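Long-range contacts in nucleotidyl transferase (Methanothermobacter thermautotrophicus, PDB 6PLJ), which probably transfers nucleotidyl groups, as a MobA-like NTP transferase, and may take part in pseudomurein cell-wall synthesis: residues R142-H147 / G171-A176; R158-W163 / G208-R213. All blocks are in the same frame, centred on the assembly; numbering follows the deposited sequence.

In the fold
From the N terminus the chain first lays down the parallel strands on one side of the main sheet, including 25-31 and 125-130, and then enters helix 138-147. Interaction 1 closes a loop of 23 residues between this helix and strand 174-177, on whose face the helix lies. Within that loop run strand 152-157 and the segment 158-163, which is itself the first half of interaction 2. Its partner, 208-213, comes only after the helices 178-184 and 192-201, so the two contacts cross along the chain. Interaction 2 adds strand 162-163 to the sheet edge beside 205-210. Val209 joins them by packing on Arg143, Ile144 and His147.

Interaction 1: R142-H147 / G171-A176; sequences RRIAEH and GMPLAA. With EDO (1,2-ethanediol), chain B.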
loop_
_atom_site.group_PDB
_atom_site.type_symbol
_atom_site.label_atom_id
_atom_site.label_comp_id
_atom_site.label_asym_id
_atom_site.label_seq_id
_atom_site.Cartn_x
_atom_site.Cartn_y
_atom_site.Cartn_z
ATOM N N ARG A 142 7.742 9.067 3.178
ATOM C CA ARG A 142 7.726 10.403 3.758
ATOM C C ARG A 142 7.605 11.477 2.676
ATOM O O ARG A 142 6.795 12.390 2.814
ATOM C CB ARG A 142 8.980 10.621 4.608
ATOM C CG ARG A 142 9.000 11.922 5.387
ATOM C CD ARG A 142 10.337 12.071 6.079
ATOM N NE ARG A 142 10.538 11.082 7.144
ATOM C CZ ARG A 142 10.130 11.209 8.412
ATOM N NH1 ARG A 142 9.458 12.287 8.820
ATOM N NH2 ARG A 142 10.377 10.225 9.284
ATOM N N ARG A 143 8.387 11.353 1.598
ATOM C CA ARG A 143 8.325 12.285 0.464
ATOM C C ARG A 143 6.940 12.300 -0.174
ATOM O O ARG A 143 6.414 13.364 -0.515
ATOM C CB ARG A 143 9.372 11.950 -0.591
ATOM C CG ARG A 143 10.772 12.441 -0.263
ATOM C CD ARG A 143 11.704 12.347 -1.468
ATOM N NE ARG A 143 12.248 10.998 -1.613
ATOM C CZ ARG A 143 13.257 10.497 -0.891
ATOM N NH1 ARG A 143 13.660 9.242 -1.099
ATOM N NH2 ARG A 143 13.867 11.229 0.048
ATOM N N ILE A 144 6.345 11.118 -0.328
ATOM C CA ILE A 144 4.998 11.010 -0.880
ATOM C C ILE A 144 4.001 11.746 0.021
ATOM O O ILE A 144 3.220 12.562 -0.456
ATOM C CB ILE A 144 4.601 9.532 -1.128
ATOM C CG1 ILE A 144 5.451 9.004 -2.292
ATOM C CG2 ILE A 144 3.109 9.386 -1.461
ATOM C CD1 ILE A 144 5.350 7.516 -2.529
ATOM N N ALA A 145 4.068 11.500 1.320
ATOM C CA ALA A 145 3.140 12.143 2.253
ATOM C C ALA A 145 3.279 13.663 2.228
ATOM O O ALA A 145 2.265 14.388 2.286
ATOM C CB ALA A 145 3.337 11.591 3.660
ATOM N N GLU A 146 4.519 14.135 2.111
ATOM C CA GLU A 146 4.824 15.575 2.131
ATOM C C GLU A 146 4.269 16.352 0.942
ATOM O O GLU A 146 4.019 17.551 1.062
ATOM C CB GLU A 146 6.337 15.797 2.176
ATOM C CG GLU A 146 6.993 15.471 3.509
ATOM C CD GLU A 146 8.513 15.428 3.409
ATOM O OE1 GLU A 146 9.050 15.412 2.275
ATOM O OE2 GLU A 146 9.176 15.412 4.465
ATOM N N HIS A 147 4.104 15.679 -0.200
ATOM C CA HIS A 147 3.617 16.307 -1.430
ATOM C C HIS A 147 2.098 16.314 -1.583
ATOM O O HIS A 147 1.573 16.925 -2.517
ATOM C CB HIS A 147 4.240 15.637 -2.660
ATOM C CG HIS A 147 5.602 16.148 -3.001
ATOM N ND1 HIS A 147 5.799 17.318 -3.706
ATOM C CD2 HIS A 147 6.834 15.649 -2.742
ATOM C CE1 HIS A 147 7.096 17.516 -3.867
ATOM N NE2 HIS A 147 7.745 16.520 -3.292
ATOM N N GLY A 171 0.227 3.118 -8.983
ATOM C CA GLY A 171 -0.915 2.731 -8.184
ATOM C C GLY A 171 -0.753 3.099 -6.748
ATOM O O GLY A 171 -1.473 3.964 -6.248
ATOM N N MET A 172 0.201 2.429 -6.098
ATOM C CA MET A 172 0.514 2.622 -4.685
ATOM C C MET A 172 2.018 2.705 -4.477
ATOM O O MET A 172 2.803 2.289 -5.334
ATOM C CB MET A 172 -0.005 1.443 -3.871
ATOM C CG MET A 172 -1.473 1.156 -4.055
ATOM S SD MET A 172 -2.396 2.428 -3.196
ATOM C CE MET A 172 -2.543 1.624 -1.611
ATOM N N PRO A 173 2.449 3.259 -3.342
ATOM C CA PRO A 173 1.699 4.038 -2.345
ATOM C C PRO A 173 1.322 5.412 -2.900
ATOM O O PRO A 173 1.929 5.899 -3.856
ATOM C CB PRO A 173 2.696 4.185 -1.212
ATOM C CG PRO A 173 4.011 4.145 -1.882
ATOM C CD PRO A 173 3.869 3.148 -2.970
ATOM N N LEU A 174 0.322 6.028 -2.290
ATOM C CA LEU A 174 -0.088 7.377 -2.659
ATOM C C LEU A 174 -0.489 8.089 -1.393
ATOM O O LEU A 174 -0.710 7.455 -0.351
ATOM C CB LEU A 174 -1.239 7.360 -3.687
ATOM C CG LEU A 174 -2.558 6.705 -3.268
ATOM C CD1 LEU A 174 -3.408 7.607 -2.374
ATOM C CD2 LEU A 174 -3.369 6.263 -4.480
ATOM N N ALA A 175 -0.579 9.405 -1.466
ATOM C CA ALA A 175 -1.114 10.176 -0.348
ATOM C C ALA A 175 -2.060 11.215 -0.906
ATOM O O ALA A 175 -1.854 11.738 -1.999
ATOM C CB ALA A 175 -0.013 10.814 0.465
ATOM N N ALA A 176 -3.099 11.519 -0.144
ATOM C CA ALA A 176 -4.091 12.479 -0.585
ATOM C C ALA A 176 -4.857 13.001 0.606
ATOM O O ALA A 176 -4.880 12.384 1.662
ATOM C CB ALA A 176 -5.059 11.834 -1.568
HETATM C C1 EDO B . 2.730 -0.276 -7.595
HETATM O O1 EDO B . 1.318 -0.062 -7.377
HETATM C C2 EDO B . 3.066 0.053 -9.037
HETATM O O2 EDO B . 2.373 -0.878 -9.876
#
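Ile144 projects from helix 138-147 onto Pro173, Leu174 and Ala175, where the helix packs on strand 174-177 of the mixed sheet in this MobA-like alpha/beta fold. The axes of 142-147 and 174-176 approach to 7.1 Å and run nearly the same way, 25° apart. The contact is buried and apolar, with no hydrogen bond between the segments. The two branches of Ile144 divide the work. CG1 stands beside the backbone N (chi1 -69°), which leaves CG2 anti to it and against the strand backbone, 3.7 Å from Ala175 N; CG2 also meets Ala175 CB. The longer branch carries CD1 to the proline ring, 3.7 Å from Pro173 CG, the two side chains crossing at about a right angle. Leu156, Leu127 and Val209 also touch Ile144, so it sits over several strands. Replacing Ile144 by alanine removes both branches and would probably leave the ring of Pro173 without its partner from the helix, with a gap between the helix and Leu127, Leu156 and Val209. At the register point, small residues let the backbones come close: Ala145 and Ala175 have their CA atoms 5.4 Å apart, and the Ala175 CB methyl rests 3.9 Å from Ala145 CA.

Polar bonding runs to neighbours instead. Ile144 O accepts a hydrogen bond from Ser154 OG, which ties the helix backbone to strand 152-157. Pro173 follows a cis peptide bond at the entry to the strand. Just before it, Met172 O accepts from Gln133 NE2, while Met172 N donates to O1 of a 1,2-ethanediol molecule, probably from the crystallisation liquor, at 3.0 Å and an N-H...O angle of 160°.

Interaction 2: R158-W163 / G208-R213; sequences RGESGW and GVEASR
Ser161 turns its hydroxyl onto the backbone of Glu210: the amide N of Glu210 donates to Ser161 OG over 2.8 Å, nearly straight at 166°. The serine OG stands anti to its own carbonyl carbon (chi1 -60°), which brings it beside the next strand, and it also lies 3.3 Å from Glu210 CB. Glu210 and Glu160 run side by side and point the same way, with carboxylate planes only 7° apart. The carboxylates, probably both charged, do not touch: Glu160 OE2 is 5.4 Å from Glu210 OE1. The aliphatic part of Glu210 lies against the opposing backbone, with CG 3.4 Å from Gly159 O.

Following Ser161 in the chain, strand 162-163 is the outermost strand at this end of the sheet, antiparallel to 205-210. Gly162 and Gly208 make a hydrogen-bonded pair with two reciprocal bonds, Gly162 N to Gly208 O and Gly208 N to Gly162 O. The backbone angles of Gly162 would press a CB against the preceding carbonyl, which by itself calls for glycine; at Gly208 a CB would come within 3.3 Å of Gly162 O. Next to the direct serine bond, two waters bridge the segments. One accepts from Ser161 N and donates to Glu210 OE1, a bond so short that its exact length is doubtful; a second accepts from Ala211 N and donates to Gly159 O at 2.8 Å.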
loop_
_atom_site.group_PDB
_atom_site.type_symbol
_atom_site.label_atom_id
_atom_site.label_comp_id
_atom_site.label_asym_id
_atom_site.label_seq_id
_atom_site.Cartn_x
_atom_site.Cartn_y
_atom_site.Cartn_z
ATOM N N ARG A 158 6.546 5.855 -11.681
ATOM C CA ARG A 158 7.245 4.804 -12.415
ATOM C C ARG A 158 8.585 5.325 -12.936
ATOM O O ARG A 158 9.515 4.547 -13.147
ATOM C CB ARG A 158 6.339 4.303 -13.545
ATOM C CG ARG A 158 6.896 3.222 -14.442
ATOM C CD ARG A 158 7.265 1.949 -13.696
ATOM N NE ARG A 158 6.139 1.295 -13.019
ATOM C CZ ARG A 158 6.194 0.068 -12.478
ATOM N NH1 ARG A 158 7.322 -0.647 -12.507
ATOM N NH2 ARG A 158 5.127 -0.451 -11.888
ATOM N N GLY A 159 8.682 6.638 -13.130
ATOM C CA GLY A 159 9.895 7.280 -13.646
ATOM C C GLY A 159 10.307 8.445 -12.781
ATOM O O GLY A 159 10.321 8.334 -11.561
ATOM N N GLU A 160 10.639 9.574 -13.402
ATOM C CA GLU A 160 11.134 10.734 -12.659
ATOM C C GLU A 160 10.002 11.480 -11.937
ATOM O O GLU A 160 8.827 11.284 -12.246
ATOM C CB GLU A 160 11.922 11.670 -13.592
ATOM C CG GLU A 160 13.143 10.976 -14.200
ATOM C CD GLU A 160 14.088 11.891 -14.971
ATOM O OE1 GLU A 160 13.807 13.096 -15.108
ATOM O OE2 GLU A 160 15.132 11.386 -15.451
ATOM N N SER A 161 10.375 12.325 -10.977
ATOM C CA SER A 161 9.402 13.120 -10.237
ATOM C C SER A 161 8.796 14.179 -11.137
ATOM O O SER A 161 9.415 14.600 -12.127
ATOM C CB SER A 161 10.026 13.799 -9.024
ATOM O OG SER A 161 10.566 12.853 -8.115
ATOM N N GLY A 162 7.597 14.615 -10.779
ATOM C CA GLY A 162 6.952 15.736 -11.449
ATOM C C GLY A 162 5.476 15.529 -11.592
ATOM O O GLY A 162 4.950 14.435 -11.338
ATOM N N TRP A 163 4.799 16.584 -12.024
ATOM C CA TRP A 163 3.380 16.485 -12.333
ATOM C C TRP A 163 3.106 15.414 -13.384
ATOM O O TRP A 163 3.818 15.324 -14.395
ATOM C CB TRP A 163 2.812 17.833 -12.782
ATOM C CG TRP A 163 2.885 18.844 -11.710
ATOM C CD1 TRP A 163 3.706 19.929 -11.663
ATOM C CD2 TRP A 163 2.133 18.851 -10.492
ATOM N NE1 TRP A 163 3.503 20.622 -10.498
ATOM C CE2 TRP A 163 2.545 19.980 -9.758
ATOM C CE3 TRP A 163 1.147 18.013 -9.951
ATOM C CZ2 TRP A 163 2.001 20.301 -8.507
ATOM C CZ3 TRP A 163 0.612 18.327 -8.709
ATOM C CH2 TRP A 163 1.040 19.462 -8.001
ATOM N N GLY A 208 3.873 12.923 -9.185
ATOM C CA GLY A 208 4.690 11.727 -9.111
ATOM C C GLY A 208 5.993 11.959 -8.376
ATOM O O GLY A 208 6.714 12.932 -8.641
ATOM N N VAL A 209 6.297 11.068 -7.439
ATOM C CA VAL A 209 7.520 11.094 -6.672
ATOM C C VAL A 209 8.409 9.934 -7.123
ATOM O O VAL A 209 8.022 8.765 -7.029
ATOM C CB VAL A 209 7.205 10.998 -5.172
ATOM C CG1 VAL A 209 8.469 10.737 -4.370
ATOM C CG2 VAL A 209 6.497 12.276 -4.727
ATOM N N GLU A 210 9.603 10.251 -7.613
ATOM C CA GLU A 210 10.504 9.210 -8.092
ATOM C C GLU A 210 10.886 8.252 -6.960
ATOM O O GLU A 210 11.228 8.678 -5.866
ATOM C CB GLU A 210 11.784 9.816 -8.705
ATOM C CG GLU A 210 12.731 8.734 -9.212
ATOM C CD GLU A 210 13.932 9.234 -9.996
ATOM O OE1 GLU A 210 14.072 10.450 -10.195
ATOM O OE2 GLU A 210 14.749 8.381 -10.388
ATOM N N ALA A 211 10.846 6.957 -7.243
ATOM C CA ALA A 211 11.323 5.948 -6.313
ATOM C C ALA A 211 12.814 6.087 -6.046
ATOM O O ALA A 211 13.579 6.452 -6.940
ATOM C CB ALA A 211 11.040 4.555 -6.857
ATOM N N SER A 212 13.219 5.786 -4.822
ATOM C CA SER A 212 14.642 5.672 -4.489
ATOM C C SER A 212 15.310 4.584 -5.323
ATOM O O SER A 212 16.421 4.761 -5.811
ATOM C CB SER A 212 14.825 5.383 -2.996
ATOM O OG SER A 212 16.202 5.329 -2.638
ATOM N N ARG A 213 14.623 3.455 -5.463
ATOM C CA ARG A 213 15.119 2.279 -6.170
ATOM C C ARG A 213 13.869 1.698 -6.854
ATOM O O ARG A 213 12.794 1.738 -6.245
ATOM C CB ARG A 213 15.669 1.228 -5.174
ATOM C CG ARG A 213 16.593 1.683 -4.038
ATOM C CD ARG A 213 18.063 1.595 -4.388
ATOM N NE ARG A 213 18.897 2.339 -3.454
ATOM C CZ ARG A 213 19.594 1.791 -2.467
ATOM N NH1 ARG A 213 20.324 2.552 -1.670
ATOM N NH2 ARG A 213 19.560 0.484 -2.278
HETATM O O HOH W 1 10.274 6.084 -9.953
HETATM O O HOH W 2 13.148 12.792 -10.383
#